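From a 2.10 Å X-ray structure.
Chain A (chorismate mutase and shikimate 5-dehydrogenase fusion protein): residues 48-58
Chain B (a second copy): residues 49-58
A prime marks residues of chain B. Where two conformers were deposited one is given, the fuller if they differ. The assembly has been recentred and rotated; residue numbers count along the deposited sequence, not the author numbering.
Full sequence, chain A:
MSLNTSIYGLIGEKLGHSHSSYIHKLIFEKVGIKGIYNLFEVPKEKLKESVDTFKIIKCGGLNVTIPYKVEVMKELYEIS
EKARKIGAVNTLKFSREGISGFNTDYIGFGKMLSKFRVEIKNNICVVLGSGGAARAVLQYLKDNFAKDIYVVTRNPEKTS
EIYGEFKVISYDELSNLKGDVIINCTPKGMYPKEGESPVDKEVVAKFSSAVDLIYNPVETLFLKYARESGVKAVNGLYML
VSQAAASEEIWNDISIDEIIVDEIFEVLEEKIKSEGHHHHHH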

ATOM      1  N   LYS A  48       4.046   5.754  15.797  1.00 44.86           N
ATOM      2  CA  LYS A  48       3.958   4.439  16.360  1.00 47.00           C
ATOM      3  C   LYS A  48       2.727   3.739  15.840  1.00 46.59           C
ATOM      4  O   LYS A  48       2.816   2.620  15.355  1.00 46.00           O
ATOM      5  CB  LYS A  48       3.957   4.465  17.888  1.00 47.54           C
ATOM      6  CG  LYS A  48       4.418   3.097  18.361  1.00 52.22           C
ATOM      7  CD  LYS A  48       3.331   2.338  19.025  1.00 57.26           C
ATOM      8  CE  LYS A  48       3.455   2.598  20.513  1.00 60.83           C
ATOM      9  NZ  LYS A  48       2.122   2.956  21.063  1.00 65.44           N
ATOM     10  N   GLU A  49       1.584   4.418  15.906  1.00 45.90           N
ATOM     11  CA  GLU A  49       0.374   3.858  15.308  1.00 46.87           C
ATOM     12  C   GLU A  49       0.504   3.507  13.788  1.00 44.24           C
ATOM     13  O   GLU A  49       0.082   2.439  13.363  1.00 44.44           O
ATOM     14  CB  GLU A  49      -0.854   4.748  15.580  1.00 47.99           C
ATOM     15  CG  GLU A  49      -0.990   5.240  17.016  1.00 53.30           C
ATOM     16  CD  GLU A  49      -0.362   6.625  17.177  1.00 60.86           C
ATOM     17  OE1 GLU A  49       0.886   6.775  17.434  1.00 56.92           O
ATOM     18  OE2 GLU A  49      -1.151   7.594  17.032  1.00 66.88           O
ATOM     19  N   SER A  50       1.140   4.346  12.966  1.00 43.24           N
ATOM     20  CA  SER A  50       1.299   3.945  11.553  1.00 41.07           C
ATOM     21  C   SER A  50       2.154   2.715  11.353  1.00 40.89           C
ATOM     22  O   SER A  50       1.832   1.820  10.559  1.00 41.16           O
ATOM     23  CB  SER A  50       1.880   5.080  10.697  1.00 42.40           C
ATOM     24  OG  SER A  50       1.457   6.278  11.247  1.00 41.83           O
ATOM     25  N   VAL A  51       3.317   2.688  11.981  1.00 40.25           N
ATOM     26  CA  VAL A  51       4.156   1.512  11.915  1.00 39.81           C
ATOM     27  C   VAL A  51       3.323   0.242  12.359  1.00 40.17           C
ATOM     28  O   VAL A  51       3.425  -0.803  11.734  1.00 39.64           O
ATOM     29  CB  VAL A  51       5.461   1.761  12.808  1.00 39.53           C
ATOM     30  CG1 VAL A  51       6.168   0.524  13.191  1.00 39.80           C
ATOM     31  CG2 VAL A  51       6.455   2.741  12.078  1.00 41.64           C
ATOM     32  N   ASP A  52       2.496   0.333  13.407  1.00 40.60           N
ATOM     33  CA  ASP A  52       1.706  -0.814  13.870  0.50 41.82           C
ATOM     34  C   ASP A  52       0.778  -1.249  12.721  1.00 41.63           C
ATOM     35  O   ASP A  52       0.605  -2.442  12.424  1.00 42.27           O
ATOM     36  CB  ASP A  52       0.864  -0.451  15.107  0.50 42.24           C
ATOM     37  CG  ASP A  52       1.691  -0.318  16.422  0.50 46.56           C
ATOM     38  OD1 ASP A  52       2.856  -0.784  16.496  0.50 52.59           O
ATOM     39  OD2 ASP A  52       1.153   0.251  17.413  0.50 47.23           O
ATOM     40  N   THR A  53       0.161  -0.278  12.061  1.00 41.30           N
ATOM     41  CA  THR A  53      -0.712  -0.673  10.952  1.00 40.10           C
ATOM     42  C   THR A  53       0.089  -1.292   9.837  1.00 38.89           C
ATOM     43  O   THR A  53      -0.326  -2.282   9.237  1.00 36.51           O
ATOM     44  CB  THR A  53      -1.502   0.499  10.375  1.00 39.65           C
ATOM     45  OG1 THR A  53      -2.308   1.071  11.409  1.00 41.38           O
ATOM     46  CG2 THR A  53      -2.336   0.007   9.254  1.00 40.65           C
ATOM     47  N   PHE A  54       1.263  -0.745   9.544  1.00 38.16           N
ATOM     48  CA  PHE A  54       2.045  -1.384   8.476  1.00 38.57           C
ATOM     49  C   PHE A  54       2.311  -2.842   8.825  1.00 39.09           C
ATOM     50  O   PHE A  54       2.287  -3.758   7.995  1.00 38.25           O
ATOM     51  CB  PHE A  54       3.369  -0.632   8.226  1.00 38.84           C
ATOM     52  CG  PHE A  54       3.186   0.636   7.406  1.00 40.33           C
ATOM     53  CD1 PHE A  54       2.781   0.557   6.093  1.00 38.53           C
ATOM     54  CD2 PHE A  54       3.404   1.894   7.966  1.00 40.97           C
ATOM     55  CE1 PHE A  54       2.580   1.730   5.344  1.00 44.41           C
ATOM     56  CE2 PHE A  54       3.183   3.062   7.227  1.00 43.76           C
ATOM     57  CZ  PHE A  54       2.778   2.979   5.907  1.00 38.14           C
ATOM     58  N   LYS A  55       2.587  -3.086  10.082  1.00 41.25           N
ATOM     59  CA  LYS A  55       2.883  -4.451  10.428  1.00 43.09           C
ATOM     60  C   LYS A  55       1.572  -5.284  10.201  1.00 43.18           C
ATOM     61  O   LYS A  55       1.594  -6.372   9.628  1.00 42.17           O
ATOM     62  CB  LYS A  55       3.368  -4.472  11.884  1.00 43.66           C
ATOM     63  CG  LYS A  55       4.269  -5.646  12.216  1.00 49.67           C
ATOM     64  CD  LYS A  55       4.950  -5.466  13.608  1.00 57.92           C
ATOM     65  CE  LYS A  55       4.097  -4.647  14.568  1.00 59.64           C
ATOM     66  NZ  LYS A  55       4.780  -4.478  15.911  1.00 61.89           N
ATOM     67  N   ILE A  56       0.440  -4.711  10.577  1.00 44.23           N
ATOM     68  CA  ILE A  56      -0.881  -5.373  10.383  1.00 45.54           C
ATOM     69  C   ILE A  56      -1.296  -5.637   8.938  1.00 44.78           C
ATOM     70  O   ILE A  56      -1.744  -6.707   8.598  1.00 45.44           O
ATOM     71  CB  ILE A  56      -1.991  -4.679  11.162  1.00 45.35           C
ATOM     72  CG1 ILE A  56      -1.748  -4.825  12.679  1.00 45.73           C
ATOM     73  CG2 ILE A  56      -3.310  -5.318  10.836  1.00 48.80           C
ATOM     74  CD1 ILE A  56      -2.479  -3.745  13.492  1.00 42.27           C
ATOM     75  N   ILE A  57      -1.080  -4.708   8.051  1.00 45.46           N
ATOM     76  CA  ILE A  57      -1.349  -5.013   6.646  1.00 44.40           C
ATOM     77  C   ILE A  57      -0.212  -5.737   5.947  1.00 43.37           C
ATOM     78  O   ILE A  57      -0.244  -5.895   4.765  1.00 44.39           O
ATOM     79  CB  ILE A  57      -1.715  -3.760   5.896  1.00 45.92           C
ATOM     80  CG1 ILE A  57      -0.503  -2.850   5.683  1.00 44.38           C
ATOM     81  CG2 ILE A  57      -2.789  -3.007   6.681  1.00 47.19           C
ATOM     82  CD1 ILE A  57      -0.889  -1.602   4.970  1.00 47.94           C
ATOM     83  N   LYS A  58       0.779  -6.221   6.677  1.00 40.82           N
ATOM     84  CA  LYS A  58       1.876  -7.004   6.067  1.00 39.17           C
ATOM     85  C   LYS A  58       2.714  -6.223   5.061  1.00 36.82           C
ATOM     86  O   LYS A  58       3.030  -6.729   3.999  1.00 33.65           O
ATOM     87  CB  LYS A  58       1.302  -8.243   5.366  1.00 42.11           C
ATOM     88  CG  LYS A  58       0.282  -8.936   6.256  1.00 47.01           C
ATOM     89  CD  LYS A  58       1.036 -10.011   7.011  1.00 53.40           C
ATOM     90  CE  LYS A  58       1.171 -11.191   6.083  1.00 55.82           C
ATOM     91  NZ  LYS A  58      -0.183 -11.795   5.905  1.00 62.16           N
TER
ATOM     92  N   GLU B  49      -7.439   1.949  14.655  1.00 53.66           N
ATOM     93  CA  GLU B  49      -6.094   2.324  14.323  1.00 53.93           C
ATOM     94  C   GLU B  49      -5.889   2.154  12.823  1.00 52.22           C
ATOM     95  O   GLU B  49      -5.380   3.058  12.145  1.00 51.88           O
ATOM     96  CB  GLU B  49      -5.054   1.549  15.144  1.00 54.69           C
ATOM     97  CG  GLU B  49      -3.686   2.295  15.210  1.00 58.46           C
ATOM     98  CD  GLU B  49      -2.588   1.457  15.833  1.00 63.58           C
ATOM     99  OE1 GLU B  49      -2.158   0.461  15.216  1.00 66.16           O
ATOM    100  OE2 GLU B  49      -2.162   1.778  16.964  1.00 67.65           O
ATOM    101  N   SER B  50      -6.311   1.010  12.297  1.00 50.64           N
ATOM    102  CA  SER B  50      -6.108   0.745  10.887  1.00 50.00           C
ATOM    103  C   SER B  50      -6.713   1.868  10.038  1.00 49.32           C
ATOM    104  O   SER B  50      -5.977   2.504   9.290  1.00 48.44           O
ATOM    105  CB  SER B  50      -6.700  -0.595  10.459  1.00 50.32           C
ATOM    106  OG  SER B  50      -5.922  -1.659  10.974  1.00 49.29           O
ATOM    107  N   VAL B  51      -8.019   2.105  10.139  1.00 47.40           N
ATOM    108  CA  VAL B  51      -8.604   3.187   9.323  1.00 48.18           C
ATOM    109  C   VAL B  51      -7.960   4.529   9.591  1.00 47.27           C
ATOM    110  O   VAL B  51      -7.724   5.273   8.673  1.00 46.85           O
ATOM    111  CB  VAL B  51     -10.202   3.320   9.347  1.00 48.05           C
ATOM    112  CG1 VAL B  51     -10.860   2.007   9.021  1.00 47.21           C
ATOM    113  CG2 VAL B  51     -10.671   3.777  10.628  1.00 48.72           C
ATOM    114  N   ASP B  52      -7.651   4.856  10.833  1.00 47.51           N
ATOM    115  CA  ASP B  52      -6.920   6.110  11.019  1.00 48.26           C
ATOM    116  C   ASP B  52      -5.630   6.092  10.202  1.00 46.97           C
ATOM    117  O   ASP B  52      -5.338   7.071   9.560  1.00 47.03           O
ATOM    118  CB  ASP B  52      -6.633   6.396  12.495  1.00 49.43           C
ATOM    119  CG  ASP B  52      -7.929   6.687  13.302  1.00 55.10           C
ATOM    120  OD1 ASP B  52      -8.909   7.205  12.698  1.00 60.78           O
ATOM    121  OD2 ASP B  52      -7.983   6.380  14.527  1.00 59.46           O
ATOM    122  N   THR B  53      -4.864   4.985  10.186  1.00 45.46           N
ATOM    123  CA  THR B  53      -3.637   4.971   9.334  1.00 44.33           C
ATOM    124  C   THR B  53      -3.961   5.142   7.845  1.00 43.82           C
ATOM    125  O   THR B  53      -3.314   5.931   7.100  1.00 44.38           O
ATOM    126  CB  THR B  53      -2.710   3.732   9.494  1.00 44.49           C
ATOM    127  OG1 THR B  53      -2.387   3.511  10.873  1.00 42.96           O
ATOM    128  CG2 THR B  53      -1.344   3.969   8.710  1.00 44.46           C
ATOM    129  N   PHE B  54      -4.955   4.420   7.374  1.00 42.36           N
ATOM    130  CA  PHE B  54      -5.276   4.557   5.966  1.00 42.31           C
ATOM    131  C   PHE B  54      -5.536   6.024   5.625  1.00 42.67           C
ATOM    132  O   PHE B  54      -5.038   6.539   4.639  1.00 41.50           O
ATOM    133  CB  PHE B  54      -6.404   3.625   5.548  1.00 41.86           C
ATOM    134  CG  PHE B  54      -5.928   2.240   5.245  1.00 43.48           C
ATOM    135  CD1 PHE B  54      -5.313   1.949   4.043  1.00 44.65           C
ATOM    136  CD2 PHE B  54      -6.062   1.232   6.156  1.00 43.34           C
ATOM    137  CE1 PHE B  54      -4.899   0.681   3.775  1.00 42.68           C
ATOM    138  CE2 PHE B  54      -5.646  -0.062   5.843  1.00 41.74           C
ATOM    139  CZ  PHE B  54      -5.065  -0.319   4.693  1.00 42.47           C
ATOM    140  N   LYS B  55      -6.311   6.695   6.468  1.00 43.66           N
ATOM    141  CA  LYS B  55      -6.570   8.110   6.306  1.00 45.38           C
ATOM    142  C   LYS B  55      -5.254   8.875   6.085  1.00 45.93           C
ATOM    143  O   LYS B  55      -5.153   9.719   5.206  1.00 46.22           O
ATOM    144  CB  LYS B  55      -7.280   8.572   7.577  1.00 45.99           C
ATOM    145  CG  LYS B  55      -8.301   9.569   7.399  1.00 47.52           C
ATOM    146  CD  LYS B  55      -7.706  10.928   7.563  1.00 52.15           C
ATOM    147  CE  LYS B  55      -8.696  12.033   7.180  1.00 55.86           C
ATOM    148  NZ  LYS B  55      -7.965  13.303   6.843  1.00 58.33           N
ATOM    149  N   ILE B  56      -4.231   8.555   6.870  1.00 46.55           N
ATOM    150  CA  ILE B  56      -2.980   9.323   6.885  1.00 46.61           C
ATOM    151  C   ILE B  56      -2.184   9.066   5.632  1.00 47.16           C
ATOM    152  O   ILE B  56      -1.516   9.966   5.104  1.00 49.92           O
ATOM    153  CB  ILE B  56      -2.130   9.005   8.185  1.00 47.05           C
ATOM    154  CG1 ILE B  56      -2.727   9.729   9.374  1.00 48.16           C
ATOM    155  CG2 ILE B  56      -0.673   9.355   8.033  1.00 46.48           C
ATOM    156  CD1 ILE B  56      -2.182   9.273  10.728  1.00 49.32           C
ATOM    157  N   ILE B  57      -2.262   7.860   5.104  1.00 45.33           N
ATOM    158  CA  ILE B  57      -1.498   7.569   3.940  1.00 43.42           C
ATOM    159  C   ILE B  57      -2.335   7.802   2.695  1.00 42.88           C
ATOM    160  O   ILE B  57      -1.983   7.371   1.597  1.00 43.83           O
ATOM    161  CB  ILE B  57      -0.853   6.167   3.993  1.00 42.62           C
ATOM    162  CG1 ILE B  57      -1.920   5.069   3.969  1.00 43.55           C
ATOM    163  CG2 ILE B  57      -0.016   6.013   5.311  1.00 41.35           C
ATOM    164  CD1 ILE B  57      -1.401   3.672   3.861  1.00 42.44           C
ATOM    165  N   LYS B  58      -3.422   8.513   2.872  1.00 41.44           N
ATOM    166  CA  LYS B  58      -4.281   8.865   1.785  1.00 40.69           C
ATOM    167  C   LYS B  58      -4.695   7.663   0.918  1.00 40.66           C
ATOM    168  O   LYS B  58      -4.543   7.644  -0.273  1.00 39.99           O
ATOM    169  CB  LYS B  58      -3.621  10.006   1.014  1.00 42.33           C
ATOM    170  CG  LYS B  58      -3.304  11.167   2.013  1.00 41.92           C
ATOM    171  CD  LYS B  58      -2.381  12.245   1.446  1.00 52.16           C
ATOM    172  CE  LYS B  58      -1.714  12.968   2.637  1.00 52.98           C
ATOM    173  NZ  LYS B  58      -0.369  13.533   2.248  1.00 58.47           N
TER

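The two copies meet through the same helix, residues 48-56 in chain A and 49-56 in chain B, each entering from earlier in its chain. The helix axes approach to 9.1 Å, and their N-to-C directions differ by 104°, so the helices cross nearly at right angles and touch over a short patch; 513 Å² is buried, both sides summed. The backbone register is close to symmetric: the CA atoms of Ser50 and Thr53′ lie 5.5 Å apart, those of Thr53 and Ser50′ 5.6 Å.

Along chain B, Glu49′ comes first, and here the symmetry fails. Its CA-to-CB bond points toward chain A and its chain is extended (chi1 and chi2 both t), which carries the carboxylate over the other helix: OE1 lies 3.2 Å from CB of Asp52, and OE2 3.5 Å from CB of Glu49. Glu49 instead has chi1 in m, and its end leads away. The reach of Glu49′ brings no charge pairing, since its OE2 sits 3.7 Å from Asp52 OD2, a proximity of like charges.

Ser50′ directs its CB sideways, and both its backbone and its side chain touch chain A. Its CA lies 3.8 Å from Thr53 OG1, a distance matched by Ser50 CA to Thr53′ OG1; besides the CA contact, Ser50′ OG lies 4.3 Å from Thr53 CG2. Ser50′ OG is hydrogen-bonded elsewhere in the structure. Val51′ points away, and Asp52′, unlike Asp52, makes no contact.

Thr53′ is the centre of the contact. Both threonines point toward the opposing helix with chi1 in m, and Thr53 OG1 and Thr53′ OG1 form a very short hydrogen bond of 2.5 Å, in which either could be the donor. Each hydroxyl also lies near the carbonyl one turn earlier in its own helix: Thr53 OG1 is 3.4 Å from Glu49 O, and Thr53′ OG1 is 3.3 Å from Glu49′ O, at best weak hydrogen bonds.

Beyond this polar centre the packing becomes apolar. Phe54′ starts sideways, but chi1 of -83° brings the end of its ring nearer, so that CZ lies 4.0 Å from Ile57 CG2. Ile57′ supplies the reciprocal contact, its CG2 4.2 Å from Phe54 CZ. In both pairs the methyl approaches the ring obliquely. Ile57′ is the first residue to leave helical phi/psi (-94/16), yet its CB still points toward chain A; with chi1 in p, it closes the apolar contact just beyond the helix. Lys58′ lies out of reach.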